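Local coordinates for protein yesU (Bacillus subtilis, PDB 1OQ1) that is of unknown function but adopts a galectin-like beta-sandwich fold, which places it structurally among the concanavalin-like proteins, at residues Y12-P15 with S20-K23; L135-G140 with W184-S189; G198-R203 with R213-H218. All coordinates share one frame; numbering follows the deposited sequence.

The three contacts come in series along the chain, and all lie in one galectin-like sandwich of two antiparallel sheets. Interactions 2 and 3 both bridge the layers, each packing side chains of a strand in the seven-stranded sheet against those of the other sheet. Their centres are about 20 Å apart, and strands 179-185 and 199-205 follow each other in the chain. Interaction 1 sits where strand 5-14 ends and the chain turns toward strand 26-29. Its centre is about 10 Å from that of interaction 3, and the two touch because strands 5-14 and 209-222 are neighbours. Interactions 1 and 2, with centres about 29 Å apart, lie on opposite sides of the chain's centre.

Interaction 1: Y12-P15 with S20-K23; sequences YRNP and SDVK
N14 reaches across to D21 with its amide. ND2 donates to the backbone O of D21 at 2.8 Å, with an N-H...O angle of 159°. The acceptor lies close to the amide plane, but the donor stands above the plane of the D21 carbonyl. The other N-H of N14 ND2 goes to Y12 OH at 3.1 Å and is nearly straight, so both amide hydrogens are spent. With chi1 at -169°, the side chain swings clear of its own backbone N and the amide reaches past the strand end to the next turn of chain. OD1 of N14 accepts from L16 N, two residues on, which makes an Asx turn where strand 5-14 gives way to the loop leading to strand 26-29. Three bonds therefore fix the rotation of this buried amide. The tight side is completed by N14 OD1 lying 3.2 Å from D21 CB, with the amide and carboxylate planes 73° apart. The other side is looser: P15 CD comes no nearer than 4.3 Å to D21 OD1, and both residues are partly exposed. The D21 carboxylate is held mainly from within the loop, where OD2 accepts from the backbone N of R17 and of S18.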
loop_
_atom_site.group_PDB
_atom_site.type_symbol
_atom_site.label_atom_id
_atom_site.label_comp_id
_atom_site.label_asym_id
_atom_site.label_seq_id
_atom_site.Cartn_x
_atom_site.Cartn_y
_atom_site.Cartn_z
ATOM N N TYR A 12 -15.303 3.657 -3.968
ATOM C CA TYR A 12 -15.156 3.574 -2.520
ATOM C C TYR A 12 -14.435 4.805 -1.991
ATOM O O TYR A 12 -13.516 5.322 -2.627
ATOM C CB TYR A 12 -14.331 2.323 -2.193
ATOM C CG TYR A 12 -14.028 2.082 -0.733
ATOM C CD1 TYR A 12 -14.927 1.396 0.083
ATOM C CD2 TYR A 12 -12.822 2.507 -0.175
ATOM C CE1 TYR A 12 -14.630 1.134 1.421
ATOM C CE2 TYR A 12 -12.517 2.253 1.162
ATOM C CZ TYR A 12 -13.426 1.566 1.950
ATOM O OH TYR A 12 -13.131 1.307 3.271
ATOM N N ARG A 13 -14.858 5.276 -0.825
ATOM C CA ARG A 13 -14.222 6.420 -0.202
ATOM C C ARG A 13 -14.358 6.284 1.308
ATOM O O ARG A 13 -15.466 6.121 1.832
ATOM C CB ARG A 13 -14.865 7.724 -0.677
ATOM C CG ARG A 13 -14.232 8.970 -0.073
ATOM C CD ARG A 13 -14.905 10.233 -0.576
ATOM N NE ARG A 13 -14.500 10.606 -1.930
ATOM C CZ ARG A 13 -13.321 11.138 -2.240
ATOM N NH1 ARG A 13 -12.416 11.360 -1.292
ATOM N NH2 ARG A 13 -13.050 11.468 -3.496
ATOM N N ASN A 14 -13.224 6.336 1.995
ATOM C CA ASN A 14 -13.181 6.220 3.446
ATOM C C ASN A 14 -12.397 7.407 4.002
ATOM O O ASN A 14 -11.192 7.531 3.778
ATOM C CB ASN A 14 -12.492 4.914 3.842
ATOM C CG ASN A 14 -12.643 4.598 5.315
ATOM O OD1 ASN A 14 -12.628 5.493 6.157
ATOM N ND2 ASN A 14 -12.780 3.315 5.635
ATOM N N PRO A 15 -13.078 8.307 4.727
ATOM C CA PRO A 15 -12.437 9.490 5.311
ATOM C C PRO A 15 -11.351 9.156 6.340
ATOM O O PRO A 15 -10.404 9.927 6.522
ATOM C CB PRO A 15 -13.609 10.239 5.952
ATOM C CG PRO A 15 -14.783 9.815 5.129
ATOM C CD PRO A 15 -14.536 8.347 4.932
ATOM N N SER A 20 -15.331 4.089 13.658
ATOM C CA SER A 20 -16.354 3.445 12.842
ATOM C C SER A 20 -15.918 3.277 11.386
ATOM O O SER A 20 -16.408 2.392 10.689
ATOM C CB SER A 20 -17.661 4.243 12.901
ATOM O OG SER A 20 -17.468 5.571 12.449
ATOM N N ASP A 21 -14.990 4.119 10.934
ATOM C CA ASP A 21 -14.512 4.039 9.556
ATOM C C ASP A 21 -13.696 2.783 9.256
ATOM O O ASP A 21 -13.630 2.345 8.108
ATOM C CB ASP A 21 -13.690 5.282 9.197
ATOM C CG ASP A 21 -14.547 6.526 9.075
ATOM O OD1 ASP A 21 -15.681 6.401 8.571
ATOM O OD2 ASP A 21 -14.088 7.624 9.463
ATOM N N VAL A 22 -13.068 2.205 10.275
ATOM C CA VAL A 22 -12.279 0.998 10.060
ATOM C C VAL A 22 -12.894 -0.182 10.801
ATOM O O VAL A 22 -12.208 -1.146 11.138
ATOM C CB VAL A 22 -10.822 1.184 10.527
ATOM C CG1 VAL A 22 -10.163 2.290 9.718
ATOM C CG2 VAL A 22 -10.787 1.514 12.011
ATOM N N LYS A 23 -14.200 -0.092 11.028
ATOM C CA LYS A 23 -14.965 -1.120 11.727
ATOM C C LYS A 23 -14.622 -2.560 11.346
ATOM O O LYS A 23 -14.260 -3.365 12.207
ATOM C CB LYS A 23 -16.463 -0.887 11.501
ATOM C CG LYS A 23 -17.359 -1.963 12.094
ATOM C CD LYS A 23 -18.822 -1.722 11.756
ATOM C CE LYS A 23 -19.708 -2.824 12.324
ATOM N NZ LYS A 23 -19.344 -4.168 11.791
#

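Interaction 2: L135-G140 with W184-S189; sequences LRKSRG and WMDDGS
Segments 135-140 and 184-189 face each other from separate sheets and run the same way, with CA atoms 8.7 Å apart at L135 and W184 and 9.6 Å apart at K137 and D186, a spacing bridged by side chains alone. L135 meets the indole of W184 through one methyl: CD2 lies 3.7 Å from CE3, coming at the ring obliquely. K137 runs past the same indole as a straight rod. CG is anti to the backbone N (chi1 -177°) and the chain stays extended beyond it, which brings CD to the ring edge, 4.0 Å from CH2 of W184, and carries the amine on to D186. There K137 NZ forms a salt bridge of 2.6 Å to OD2 of D186, on the syn side of that oxygen. The ammonium is gripped further by the backbone O of Y191 and of P193, so a lysine that is buried along with its aspartate has both charge and hydrogens answered; the pairing probably favours the charged form of each. D186 is steadied in turn by its own loop: OD1 takes the backbone N of G188 at 2.9 Å, an Asx turn, approached from above the carboxylate plane. D187 makes a second such turn with S189 N at 2.7 Å. In the sandwich, strand 132-138 lies between 112-122 and 142-148, whose L115, A144 and A145 also touch W184, while V172 of strand 171-176, the neighbour of 179-185, packs on both L135 and W184.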
loop_
_atom_site.group_PDB
_atom_site.type_symbol
_atom_site.label_atom_id
_atom_site.label_comp_id
_atom_site.label_asym_id
_atom_site.label_seq_id
_atom_site.Cartn_x
_atom_site.Cartn_y
_atom_site.Cartn_z
ATOM N N LEU A 135 8.560 -1.268 -6.058
ATOM C CA LEU A 135 7.356 -2.037 -6.392
ATOM C C LEU A 135 7.741 -3.500 -6.579
ATOM O O LEU A 135 8.622 -3.816 -7.378
ATOM C CB LEU A 135 6.714 -1.541 -7.691
ATOM C CG LEU A 135 5.527 -2.401 -8.166
ATOM C CD1 LEU A 135 4.330 -2.185 -7.239
ATOM C CD2 LEU A 135 5.152 -2.037 -9.603
ATOM N N ARG A 136 7.092 -4.392 -5.838
ATOM C CA ARG A 136 7.372 -5.820 -5.964
ATOM C C ARG A 136 6.097 -6.589 -6.266
ATOM O O ARG A 136 4.995 -6.107 -5.995
ATOM C CB ARG A 136 8.008 -6.368 -4.681
ATOM C CG ARG A 136 9.465 -5.951 -4.487
ATOM C CD ARG A 136 10.103 -6.683 -3.314
ATOM N NE ARG A 136 11.440 -6.176 -3.002
ATOM C CZ ARG A 136 12.566 -6.575 -3.588
ATOM N NH1 ARG A 136 12.548 -7.508 -4.532
ATOM N NH2 ARG A 136 13.721 -6.026 -3.233
ATOM N N LYS A 137 6.261 -7.777 -6.840
ATOM C CA LYS A 137 5.134 -8.641 -7.174
ATOM C C LYS A 137 5.351 -10.005 -6.529
ATOM O O LYS A 137 6.408 -10.624 -6.702
ATOM C CB LYS A 137 5.011 -8.809 -8.690
ATOM C CG LYS A 137 3.805 -9.642 -9.116
ATOM C CD LYS A 137 3.837 -9.960 -10.604
ATOM C CE LYS A 137 2.562 -10.675 -11.048
ATOM N NZ LYS A 137 2.630 -11.067 -12.486
ATOM N N SER A 138 4.355 -10.465 -5.779
ATOM C CA SER A 138 4.425 -11.764 -5.110
ATOM C C SER A 138 3.191 -12.577 -5.515
ATOM O O SER A 138 2.259 -12.012 -6.083
ATOM C CB SER A 138 4.460 -11.567 -3.592
ATOM O OG SER A 138 5.671 -10.953 -3.191
ATOM N N ARG A 139 3.164 -13.885 -5.248
ATOM C CA ARG A 139 4.229 -14.636 -4.579
ATOM C C ARG A 139 5.544 -14.584 -5.347
ATOM O O ARG A 139 5.557 -14.705 -6.568
ATOM C CB ARG A 139 3.792 -16.102 -4.415
ATOM C CG ARG A 139 4.695 -16.944 -3.517
ATOM C CD ARG A 139 4.137 -18.359 -3.329
ATOM N NE ARG A 139 4.718 -19.033 -2.165
ATOM C CZ ARG A 139 5.950 -19.531 -2.112
ATOM N NH1 ARG A 139 6.380 -20.122 -1.001
ATOM N NH2 ARG A 139 6.751 -19.455 -3.171
ATOM N N GLY A 140 6.650 -14.395 -4.631
ATOM C CA GLY A 140 7.934 -14.354 -5.304
ATOM C C GLY A 140 8.873 -13.224 -4.929
ATOM O O GLY A 140 10.054 -13.299 -5.247
ATOM N N TRP A 184 5.254 0.763 -14.332
ATOM C CA TRP A 184 5.622 -0.582 -14.743
ATOM C C TRP A 184 4.558 -1.230 -15.608
ATOM O O TRP A 184 3.368 -0.967 -15.445
ATOM C CB TRP A 184 5.842 -1.430 -13.489
ATOM C CG TRP A 184 6.195 -2.863 -13.730
ATOM C CD1 TRP A 184 7.286 -3.338 -14.400
ATOM C CD2 TRP A 184 5.503 -4.010 -13.225
ATOM N NE1 TRP A 184 7.320 -4.708 -14.337
ATOM C CE2 TRP A 184 6.239 -5.147 -13.620
ATOM C CE3 TRP A 184 4.334 -4.187 -12.472
ATOM C CZ2 TRP A 184 5.848 -6.449 -13.284
ATOM C CZ3 TRP A 184 3.945 -5.484 -12.137
ATOM C CH2 TRP A 184 4.702 -6.595 -12.544
HETATM N N MSE A 185 4.993 -2.068 -16.543
HETATM C CA MSE A 185 4.057 -2.788 -17.401
HETATM C C MSE A 185 4.414 -4.263 -17.331
HETATM O O MSE A 185 5.412 -4.699 -17.911
HETATM C CB MSE A 185 4.140 -2.306 -18.854
HETATM C CG MSE A 185 3.201 -3.045 -19.812
HETATM SE SE MSE A 185 1.304 -2.828 -19.410
HETATM C CE MSE A 185 1.019 -1.111 -20.247
ATOM N N ASP A 186 3.601 -5.017 -16.599
ATOM C CA ASP A 186 3.783 -6.453 -16.428
ATOM C C ASP A 186 3.417 -7.112 -17.754
ATOM O O ASP A 186 2.311 -6.907 -18.249
ATOM C CB ASP A 186 2.843 -6.959 -15.327
ATOM C CG ASP A 186 3.109 -8.403 -14.936
ATOM O OD1 ASP A 186 3.904 -9.080 -15.619
ATOM O OD2 ASP A 186 2.515 -8.860 -13.938
ATOM N N ASP A 187 4.330 -7.894 -18.330
ATOM C CA ASP A 187 4.044 -8.557 -19.602
ATOM C C ASP A 187 3.277 -9.858 -19.397
ATOM O O ASP A 187 2.801 -10.459 -20.359
ATOM C CB ASP A 187 5.330 -8.835 -20.394
ATOM C CG ASP A 187 6.309 -9.720 -19.646
ATOM O OD1 ASP A 187 5.879 -10.503 -18.777
ATOM O OD2 ASP A 187 7.520 -9.642 -19.944
ATOM N N GLY A 188 3.174 -10.285 -18.141
ATOM C CA GLY A 188 2.443 -11.499 -17.818
ATOM C C GLY A 188 3.147 -12.811 -18.110
ATOM O O GLY A 188 2.525 -13.873 -18.035
ATOM N N SER A 189 4.431 -12.753 -18.436
ATOM C CA SER A 189 5.185 -13.964 -18.734
ATOM C C SER A 189 6.591 -13.925 -18.148
ATOM O O SER A 189 7.458 -14.700 -18.548
ATOM C CB SER A 189 5.269 -14.174 -20.246
ATOM O OG SER A 189 6.027 -13.147 -20.863
#

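Interaction 3: G198-R203 with R213-H218; sequences GKIGFR and RDFAVH. With ACY (acetic acid), chain E.
R203 NH2 donates to OXT of a bound acetic acid molecule at 2.6 Å, and R203 NE reaches its other oxygen, O, at 3.0 Å; both bonds are nearly straight. The carboxyl group thus lies at the guanidinium edge in a two-pronged pairing, though the acetic acid probably comes from the crystallisation liquor. Next to R203 in sequence, F202 points the other way, into the sandwich, where the contact with segment 213-218 is wholly apolar. F202 and F215 form a T-shaped pair, planes at 88° and centroids 5.2 Å apart. The edge of F202 is presented to one face of F215, with F202 CZ 4.0 Å from F215 CD1, over the outer part of the ring. I200 fills in beside them: its CG2 comes within 3.8 Å of F215 CZ at an oblique approach, while its CD1 reaches V217 CG2 at 4.2 Å. Segments 199-203 and 213-218 run roughly antiparallel, at 153°, their axes 11.0 Å apart at closest approach, as opposing layers of the sandwich. Strand 199-205 is flanked by 51-54 and 76-86, and L80 of 76-86 packs on I200 and F202; strand 209-222 pairs with 5-14 and 63-73, and V65 of the latter touches both I200 and F215.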
loop_
_atom_site.group_PDB
_atom_site.type_symbol
_atom_site.label_atom_id
_atom_site.label_comp_id
_atom_site.label_asym_id
_atom_site.label_seq_id
_atom_site.Cartn_x
_atom_site.Cartn_y
_atom_site.Cartn_z
ATOM N N GLY A 198 -8.579 -7.566 -6.156
ATOM C CA GLY A 198 -8.089 -7.964 -4.846
ATOM C C GLY A 198 -8.221 -6.921 -3.753
ATOM O O GLY A 198 -8.765 -5.837 -3.966
ATOM N N LYS A 199 -7.709 -7.246 -2.572
ATOM C CA LYS A 199 -7.781 -6.334 -1.440
ATOM C C LYS A 199 -6.614 -5.353 -1.445
ATOM O O LYS A 199 -5.583 -5.592 -2.079
ATOM C CB LYS A 199 -7.736 -7.105 -0.120
ATOM C CG LYS A 199 -8.637 -8.324 -0.032
ATOM C CD LYS A 199 -10.108 -7.972 0.001
ATOM C CE LYS A 199 -10.941 -9.221 0.309
ATOM N NZ LYS A 199 -12.405 -8.955 0.240
ATOM N N ILE A 200 -6.793 -4.255 -0.718
ATOM C CA ILE A 200 -5.763 -3.236 -0.560
ATOM C C ILE A 200 -5.442 -3.178 0.934
ATOM O O ILE A 200 -6.350 -3.182 1.769
ATOM C CB ILE A 200 -6.252 -1.853 -1.025
ATOM C CG1 ILE A 200 -6.445 -1.867 -2.544
ATOM C CG2 ILE A 200 -5.245 -0.779 -0.604
ATOM C CD1 ILE A 200 -7.034 -0.603 -3.103
ATOM N N GLY A 201 -4.157 -3.137 1.266
ATOM C CA GLY A 201 -3.757 -3.101 2.661
ATOM C C GLY A 201 -2.632 -2.125 2.945
ATOM O O GLY A 201 -1.840 -1.790 2.060
ATOM N N PHE A 202 -2.558 -1.687 4.198
ATOM C CA PHE A 202 -1.550 -0.737 4.642
ATOM C C PHE A 202 -0.566 -1.389 5.599
ATOM O O PHE A 202 -0.941 -1.791 6.701
ATOM C CB PHE A 202 -2.231 0.440 5.342
ATOM C CG PHE A 202 -3.056 1.289 4.422
ATOM C CD1 PHE A 202 -2.543 2.477 3.904
ATOM C CD2 PHE A 202 -4.326 0.879 4.031
ATOM C CE1 PHE A 202 -3.283 3.242 3.008
ATOM C CE2 PHE A 202 -5.077 1.640 3.133
ATOM C CZ PHE A 202 -4.552 2.822 2.622
ATOM N N ARG A 203 0.692 -1.492 5.181
ATOM C CA ARG A 203 1.714 -2.086 6.035
ATOM C C ARG A 203 2.682 -1.056 6.586
ATOM O O ARG A 203 2.959 -0.038 5.956
ATOM C CB ARG A 203 2.518 -3.145 5.270
ATOM C CG ARG A 203 3.754 -3.656 6.029
ATOM C CD ARG A 203 4.458 -4.758 5.248
ATOM N NE ARG A 203 5.578 -5.373 5.966
ATOM C CZ ARG A 203 5.449 -6.080 7.086
ATOM N NH1 ARG A 203 4.254 -6.256 7.629
ATOM N NH2 ARG A 203 6.510 -6.646 7.647
ATOM N N ARG A 213 -5.426 9.702 5.725
ATOM C CA ARG A 213 -6.737 10.324 5.565
ATOM C C ARG A 213 -7.266 10.178 4.140
ATOM O O ARG A 213 -6.500 9.966 3.206
ATOM C CB ARG A 213 -6.646 11.814 5.889
ATOM C CG ARG A 213 -6.848 12.178 7.339
ATOM C CD ARG A 213 -8.264 12.664 7.548
ATOM N NE ARG A 213 -8.328 13.719 8.553
ATOM C CZ ARG A 213 -9.375 14.518 8.725
ATOM N NH1 ARG A 213 -10.447 14.380 7.955
ATOM N NH2 ARG A 213 -9.349 15.453 9.669
ATOM N N ASP A 214 -8.581 10.298 4.000
ATOM C CA ASP A 214 -9.270 10.242 2.709
ATOM C C ASP A 214 -8.786 9.201 1.710
ATOM O O ASP A 214 -8.255 9.540 0.649
ATOM C CB ASP A 214 -9.233 11.625 2.046
ATOM C CG ASP A 214 -9.770 12.722 2.952
ATOM O OD1 ASP A 214 -10.698 12.445 3.741
ATOM O OD2 ASP A 214 -9.271 13.864 2.866
ATOM N N PHE A 215 -8.990 7.936 2.054
ATOM C CA PHE A 215 -8.612 6.808 1.215
ATOM C C PHE A 215 -9.754 6.571 0.219
ATOM O O PHE A 215 -10.888 6.301 0.617
ATOM C CB PHE A 215 -8.394 5.589 2.116
ATOM C CG PHE A 215 -8.282 4.281 1.384
ATOM C CD1 PHE A 215 -7.469 4.152 0.263
ATOM C CD2 PHE A 215 -8.958 3.159 1.854
ATOM C CE1 PHE A 215 -7.329 2.925 -0.380
ATOM C CE2 PHE A 215 -8.826 1.924 1.221
ATOM C CZ PHE A 215 -8.007 1.808 0.097
ATOM N N ALA A 216 -9.459 6.679 -1.073
ATOM C CA ALA A 216 -10.499 6.495 -2.084
ATOM C C ALA A 216 -10.047 5.657 -3.269
ATOM O O ALA A 216 -8.858 5.584 -3.570
ATOM C CB ALA A 216 -10.980 7.853 -2.572
ATOM N N VAL A 217 -11.017 5.031 -3.931
ATOM C CA VAL A 217 -10.763 4.206 -5.107
ATOM C C VAL A 217 -11.748 4.611 -6.206
ATOM O O VAL A 217 -12.963 4.572 -6.008
ATOM C CB VAL A 217 -10.956 2.694 -4.799
ATOM C CG1 VAL A 217 -10.623 1.861 -6.032
ATOM C CG2 VAL A 217 -10.076 2.278 -3.635
ATOM N N HIS A 218 -11.218 5.015 -7.355
ATOM C CA HIS A 218 -12.043 5.413 -8.494
ATOM C C HIS A 218 -11.736 4.503 -9.678
ATOM O O HIS A 218 -10.688 3.858 -9.722
ATOM C CB HIS A 218 -11.737 6.860 -8.908
ATOM C CG HIS A 218 -12.205 7.894 -7.930
ATOM N ND1 HIS A 218 -13.352 8.638 -8.120
ATOM C CD2 HIS A 218 -11.671 8.321 -6.761
ATOM C CE1 HIS A 218 -13.500 9.480 -7.112
ATOM N NE2 HIS A 218 -12.495 9.308 -6.274
HETATM C C ACY E . 9.193 -5.752 5.800
HETATM O O ACY E . 8.384 -5.007 5.086
HETATM O OXT ACY E . 8.934 -6.354 6.899
HETATM C CH3 ACY E . 10.589 -5.879 5.214
#